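Local coordinates for protein metal-bound toxin (Helicobacter pylori, PDB 4NRN) that probably acts as an RNA-cleaving toxin of a type II toxin-antitoxin system, a RelE-family member of the YafQ subfamily that binds zinc, at residues L14-L17 with V18-F22; V31-A35 with T36-L40. One frame throughout, in Å; residues are numbered along the deposited sequence.

In the fold
Contacts 1 and 2 close the two consecutive helices, 8-19 and 24-35, and both do so with a Schellman motif; their centres are 22 Å apart and they do not touch. Contact 1 lies at the surface: backbone bonds turn the chain, and apolar carbons of Leu14, Leu17 and Phe22 line the side facing helix 24-35 and the sheet. Contact 2 is partly buried, with Leu34 and Ala35 packed on the strands while Thr36, Glu37 and Gln38 are exposed to solvent. Its C-prime residue is a glutamate where contact 1 has Gly21, and its polar side chains and a water add bonds to those of the backbone.

Contact 1 (L14-L17 with V18-F22)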
ATOM      1  N   LEU A  14      -5.674   8.511   2.762  1.00 32.96           N
ATOM      2  CA  LEU A  14      -4.666   8.854   3.746  1.00 32.40           C
ATOM      3  C   LEU A  14      -5.049  10.109   4.525  1.00 40.41           C
ATOM      4  O   LEU A  14      -5.018  10.108   5.760  1.00 44.92           O
ATOM      5  CB  LEU A  14      -3.317   9.044   3.062  1.00 25.85           C
ATOM      6  CG  LEU A  14      -2.110   9.231   3.976  1.00 30.08           C
ATOM      7  CD1 LEU A  14      -1.899   8.013   4.871  1.00 17.50           C
ATOM      8  CD2 LEU A  14      -0.872   9.515   3.140  1.00 32.74           C
ATOM      9  N   LYS A  15      -5.404  11.170   3.795  1.00 39.04           N
ATOM     10  CA  LYS A  15      -5.883  12.426   4.381  1.00 35.22           C
ATOM     11  C   LYS A  15      -6.899  12.141   5.481  1.00 29.96           C
ATOM     12  O   LYS A  15      -6.773  12.619   6.613  1.00 31.47           O
ATOM     13  CB  LYS A  15      -6.526  13.286   3.291  1.00 34.90           C
ATOM     14  CG  LYS A  15      -6.754  14.729   3.668  1.00 46.25           C
ATOM     15  CD  LYS A  15      -5.476  15.558   3.514  1.00 60.08           C
ATOM     16  CE  LYS A  15      -5.688  17.010   3.957  1.00 64.87           C
ATOM     17  NZ  LYS A  15      -4.423  17.807   3.966  1.00 60.22           N
ATOM     18  N   ILE A  16      -7.901  11.345   5.122  1.00 24.32           N
ATOM     19  CA  ILE A  16      -8.924  10.867   6.042  1.00 27.36           C
ATOM     20  C   ILE A  16      -8.325  10.093   7.228  1.00 30.24           C
ATOM     21  O   ILE A  16      -8.653  10.369   8.387  1.00 31.27           O
ATOM     22  CB  ILE A  16      -9.943   9.985   5.273  1.00 41.67           C
ATOM     23  CG1 ILE A  16     -10.759  10.854   4.306  1.00 42.79           C
ATOM     24  CG2 ILE A  16     -10.858   9.234   6.221  1.00 47.20           C
ATOM     25  CD1 ILE A  16     -11.387  10.096   3.134  1.00 41.79           C
ATOM     26  N   LEU A  17      -7.448   9.133   6.930  1.00 26.26           N
ATOM     27  CA  LEU A  17      -6.838   8.280   7.950  1.00 24.11           C
ATOM     28  C   LEU A  17      -6.036   9.093   8.950  1.00 26.26           C
ATOM     29  O   LEU A  17      -6.098   8.853  10.159  1.00 31.56           O
ATOM     30  CB  LEU A  17      -5.946   7.216   7.302  1.00 24.90           C
ATOM     31  CG  LEU A  17      -6.502   5.790   7.176  1.00 27.71           C
ATOM     32  CD1 LEU A  17      -7.997   5.720   7.465  1.00 37.05           C
ATOM     33  CD2 LEU A  17      -6.180   5.192   5.804  1.00 20.05           C
ATOM     34  N   VAL A  18      -5.279  10.052   8.435  1.00 16.38           N
ATOM     35  CA  VAL A  18      -4.508  10.946   9.274  1.00 21.49           C
ATOM     36  C   VAL A  18      -5.444  11.639  10.265  1.00 25.81           C
ATOM     37  O   VAL A  18      -5.159  11.703  11.463  1.00 25.29           O
ATOM     38  CB  VAL A  18      -3.749  11.974   8.415  1.00 24.38           C
ATOM     39  CG1 VAL A  18      -3.182  13.076   9.268  1.00 21.24           C
ATOM     40  CG2 VAL A  18      -2.644  11.282   7.636  1.00 28.44           C
ATOM     41  N   LYS A  19      -6.579  12.123   9.765  1.00 25.52           N
ATOM     42  CA  LYS A  19      -7.572  12.794  10.604  1.00 21.03           C
ATOM     43  C   LYS A  19      -8.078  11.921  11.751  1.00 21.99           C
ATOM     44  O   LYS A  19      -8.489  12.435  12.793  1.00 23.07           O
ATOM     45  CB  LYS A  19      -8.752  13.297   9.759  1.00 21.96           C
ATOM     46  CG  LYS A  19      -8.489  14.625   9.068  1.00 29.53           C
ATOM     47  CD  LYS A  19      -9.739  15.168   8.373  1.00 31.80           C
ATOM     48  CE  LYS A  19      -9.370  16.266   7.377  1.00 28.95           C
ATOM     49  NZ  LYS A  19     -10.557  16.832   6.676  1.00 35.35           N
ATOM     50  N   ASN A  20      -8.033  10.608  11.562  1.00 24.92           N
ATOM     51  CA  ASN A  20      -8.462   9.666  12.592  1.00 26.81           C
ATOM     52  C   ASN A  20      -7.310   9.063  13.388  1.00 18.93           C
ATOM     53  O   ASN A  20      -7.491   8.065  14.080  1.00 26.59           O
ATOM     54  CB  ASN A  20      -9.308   8.546  11.985  1.00 37.72           C
ATOM     55  CG  ASN A  20     -10.622   9.050  11.422  1.00 47.36           C
ATOM     56  OD1 ASN A  20     -10.972   8.759  10.275  1.00 50.41           O
ATOM     57  ND2 ASN A  20     -11.352   9.820  12.222  1.00 44.66           N
ATOM     58  N   GLY A  21      -6.128   9.665  13.282  1.00 14.37           N
ATOM     59  CA  GLY A  21      -5.016   9.321  14.155  1.00 16.46           C
ATOM     60  C   GLY A  21      -3.992   8.319  13.647  1.00 21.07           C
ATOM     61  O   GLY A  21      -3.123   7.888  14.404  1.00 21.19           O
ATOM     62  N   PHE A  22      -4.081   7.962  12.369  1.00 20.82           N
ATOM     63  CA  PHE A  22      -3.129   7.050  11.738  1.00 17.94           C
ATOM     64  C   PHE A  22      -1.669   7.532  11.848  1.00 24.50           C
ATOM     65  O   PHE A  22      -1.377   8.720  11.689  1.00 28.32           O
ATOM     66  CB  PHE A  22      -3.521   6.866  10.275  1.00 19.37           C
ATOM     67  CG  PHE A  22      -2.517   6.108   9.460  1.00 23.64           C
ATOM     68  CD1 PHE A  22      -2.357   4.746   9.631  1.00 32.27           C
ATOM     69  CD2 PHE A  22      -1.748   6.759   8.509  1.00 19.66           C
ATOM     70  CE1 PHE A  22      -1.436   4.044   8.873  1.00 36.35           C
ATOM     71  CE2 PHE A  22      -0.833   6.071   7.750  1.00 22.61           C
ATOM     72  CZ  PHE A  22      -0.674   4.708   7.927  1.00 30.95           C
TER
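Leu14 and Phe22, eight residues apart, meet where the chain folds back at the end of helix 8-19: Leu14 CD1 lies 3.6 Å from Phe22 CE2, approaching the ring obliquely while the two side chains cross at about a right angle. Both extend from the backbone in the same manner, with CG opposite the residue's own N (chi1 -172° in Leu14, 172° in Phe22), which brings Leu14 CD1 to the CD2-CE2 side of the ring. Nearer the backbone, Leu17 CB packs against Phe22 CB at 3.9 Å, where the phenylalanine side chain leaves the main chain, and it too approaches the ring obliquely. Val18 adds its CG2, which lies close to Leu14 O, at 3.2 Å, and 4.2 Å from Leu14 CG.

That same oxygen receives a short, straight helical bond, 2.7 Å from Val18 N to Leu14 O, with the donor almost in line with C=O. Lys19 N to Lys15 O, at 3.2 Å, continues the pattern, and Asn20 N to Ile16 O follows as a weak bond. At Leu17 O the pattern changes: this oxygen accepts two N-H groups from opposite faces of its plane, Asn20 N on one, and Phe22 N, at 3.1 Å and a fairly straight 163°, on the other. Gly21 N turns back to Val18 O, 2.9 Å away.

Leu24 and Leu27 of helix 24-35 and Leu65 and Leu83 of the sheet cover the apolar side. With the 6→1 bond from Phe22 N to Leu17 O, the bond from Gly21 N to Val18 O and positive phi at Gly21, the arrangement is a Schellman motif with glycine at C-prime.

Contact 2 (V31-A35 with T36-L40); sequences VGNLA and TEQPL
Asn33 O is gripped by two backbone N-H groups of the turn that follows the helix: Gln38 N at 3.0 Å, nearly straight at 165° but reaching the oxygen from above the carbonyl plane, and Thr36 N, whose bond is weak. Thr36 N points better at Gly32 O, 3.1 Å away and in the plane of that carbonyl, which completes the last regular helical bond. Glu37 N then returns to Leu34 O at 2.9 Å, from well above the carbonyl plane.

These bonds from Gln38 N and Glu37 N make a Schellman motif at the end of helix 24-35, with Glu37 as C-prime in the left-handed region (phi 52°). The turn sends the chain back along the helix, so that Leu40 reaches it again. Leu40 CD1 presses on Asn33 CB at 3.7 Å, and Leu40 CD2 meets Leu34 CD2 at 3.9 Å, the two leucines crossing at about a right angle. Behind them Leu34 rests on Leu67 and Tyr69 of strand 65-72 and on Leu78 of strand 77-84, so that through Leu34 the returning Leu40 meets the apolar layer of helix 24-35 that packs on the sheet.

The outer face is polar. Thr36 places OG1 between its own N and carbonyl carbon (chi1 59°), from where the hydroxyl donates to Gln38 OE1 at 2.8 Å, in the amide plane and on a lone pair; this would limit the rotation of the Gln38 amide. The amides of Asn33 and Gln38 stand perpendicular to each other. On the Glu37 side, one water donates to Ala35 O at 2.9 Å and, at a short 2.5 Å, to Glu37 OE1; the other carboxylate oxygen, OE2, forms a salt bridge with Lys73.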
ATOM      1  N   VAL A  31       6.192   1.391   2.930  1.00 16.36           N
ATOM      2  CA  VAL A  31       6.390   1.844   1.548  1.00 17.24           C
ATOM      3  C   VAL A  31       7.870   1.910   1.180  1.00 21.31           C
ATOM      4  O   VAL A  31       8.248   1.630   0.038  1.00 19.95           O
ATOM      5  CB  VAL A  31       5.769   3.219   1.307  1.00 16.35           C
ATOM      6  CG1 VAL A  31       6.235   3.776  -0.037  1.00 15.37           C
ATOM      7  CG2 VAL A  31       4.248   3.124   1.366  1.00 17.62           C
ATOM      8  N   GLY A  32       8.700   2.284   2.154  1.00 19.21           N
ATOM      9  CA  GLY A  32      10.139   2.297   1.973  1.00 15.51           C
ATOM     10  C   GLY A  32      10.682   0.948   1.541  1.00 17.49           C
ATOM     11  O   GLY A  32      11.331   0.847   0.498  1.00 16.66           O
ATOM     12  N   ASN A  33      10.422  -0.088   2.337  1.00 18.10           N
ATOM     13  CA  ASN A  33      10.870  -1.442   2.003  1.00 21.31           C
ATOM     14  C   ASN A  33      10.354  -1.908   0.659  1.00 26.59           C
ATOM     15  O   ASN A  33      11.109  -2.430  -0.164  1.00 26.68           O
ATOM     16  CB  ASN A  33      10.430  -2.446   3.064  1.00 26.64           C
ATOM     17  CG  ASN A  33      11.431  -2.580   4.177  1.00 35.20           C
ATOM     18  OD1 ASN A  33      12.637  -2.447   3.960  1.00 43.37           O
ATOM     19  ND2 ASN A  33      10.942  -2.845   5.381  1.00 40.04           N
ATOM     20  N   LEU A  34       9.055  -1.732   0.442  1.00 26.81           N
ATOM     21  CA  LEU A  34       8.459  -2.135  -0.823  1.00 22.47           C
ATOM     22  C   LEU A  34       9.250  -1.533  -1.996  1.00 27.47           C
ATOM     23  O   LEU A  34       9.658  -2.253  -2.921  1.00 23.33           O
ATOM     24  CB  LEU A  34       6.979  -1.737  -0.866  1.00 17.38           C
ATOM     25  CG  LEU A  34       6.049  -2.631  -0.034  1.00 16.61           C
ATOM     26  CD1 LEU A  34       4.604  -2.147  -0.089  1.00 10.55           C
ATOM     27  CD2 LEU A  34       6.133  -4.077  -0.505  1.00 15.76           C
ATOM     28  N   ALA A  35       9.494  -0.225  -1.931  1.00 24.67           N
ATOM     29  CA  ALA A  35      10.181   0.510  -3.000  1.00 24.98           C
ATOM     30  C   ALA A  35      11.668   0.151  -3.201  1.00 19.68           C
ATOM     31  O   ALA A  35      12.190   0.295  -4.301  1.00 26.06           O
ATOM     32  CB  ALA A  35      10.007   2.031  -2.807  1.00 25.72           C
ATOM     33  N   THR A  36      12.348  -0.297  -2.151  1.00 19.53           N
ATOM     34  CA  THR A  36      13.715  -0.796  -2.303  1.00 21.46           C
ATOM     35  C   THR A  36      13.684  -2.323  -2.412  1.00 25.18           C
ATOM     36  O   THR A  36      14.709  -2.996  -2.273  1.00 22.47           O
ATOM     37  CB  THR A  36      14.651  -0.355  -1.138  1.00 25.84           C
ATOM     38  OG1 THR A  36      14.137  -0.825   0.115  1.00 26.02           O
ATOM     39  CG2 THR A  36      14.789   1.165  -1.086  1.00 20.30           C
ATOM     40  N   GLU A  37      12.478  -2.844  -2.643  1.00 26.43           N
ATOM     41  CA  GLU A  37      12.228  -4.264  -2.922  1.00 26.62           C
ATOM     42  C   GLU A  37      12.829  -5.250  -1.911  1.00 29.96           C
ATOM     43  O   GLU A  37      13.371  -6.287  -2.300  1.00 30.40           O
ATOM     44  CB  GLU A  37      12.661  -4.615  -4.352  1.00 24.94           C
ATOM     45  CG  GLU A  37      12.082  -3.669  -5.394  1.00 23.23           C
ATOM     46  CD  GLU A  37      12.678  -3.859  -6.775  1.00 36.73           C
ATOM     47  OE1 GLU A  37      13.441  -2.982  -7.237  1.00 35.87           O
ATOM     48  OE2 GLU A  37      12.388  -4.895  -7.400  1.00 51.45           O
ATOM     49  N   GLN A  38      12.718  -4.928  -0.619  1.00 21.58           N
ATOM     50  CA  GLN A  38      13.157  -5.827   0.444  1.00 21.15           C
ATOM     51  C   GLN A  38      11.963  -6.528   1.071  1.00 20.62           C
ATOM     52  O   GLN A  38      10.851  -6.011   1.012  1.00 23.13           O
ATOM     53  CB  GLN A  38      13.879  -5.045   1.528  1.00 34.11           C
ATOM     54  CG  GLN A  38      14.807  -3.976   1.024  1.00 44.91           C
ATOM     55  CD  GLN A  38      15.456  -3.241   2.171  1.00 51.56           C
ATOM     56  OE1 GLN A  38      15.297  -2.033   2.320  1.00 51.22           O
ATOM     57  NE2 GLN A  38      16.174  -3.977   3.009  1.00 54.92           N
ATOM     58  N   PRO A  39      12.189  -7.702   1.690  1.00 23.23           N
ATOM     59  CA  PRO A  39      11.079  -8.425   2.326  1.00 31.85           C
ATOM     60  C   PRO A  39      10.516  -7.663   3.528  1.00 41.80           C
ATOM     61  O   PRO A  39      11.275  -7.024   4.271  1.00 39.53           O
ATOM     62  CB  PRO A  39      11.728  -9.738   2.800  1.00 28.17           C
ATOM     63  CG  PRO A  39      13.023  -9.822   2.092  1.00 27.03           C
ATOM     64  CD  PRO A  39      13.464  -8.419   1.838  1.00 24.49           C
ATOM     65  N   LEU A  40       9.200  -7.733   3.714  1.00 44.93           N
ATOM     66  CA  LEU A  40       8.552  -7.050   4.830  1.00 46.13           C
ATOM     67  C   LEU A  40       8.695  -7.821   6.139  1.00 36.93           C
ATOM     68  O   LEU A  40       8.871  -9.039   6.145  1.00 33.68           O
ATOM     69  CB  LEU A  40       7.066  -6.804   4.542  1.00 52.44           C
ATOM     70  CG  LEU A  40       6.649  -6.009   3.301  1.00 53.78           C
ATOM     71  CD1 LEU A  40       7.529  -4.776   3.117  1.00 52.45           C
ATOM     72  CD2 LEU A  40       6.683  -6.898   2.068  1.00 56.32           C
TER
HETATM   73  O   HOH W   1      14.169  -1.087  -5.846  1.00 29.48           O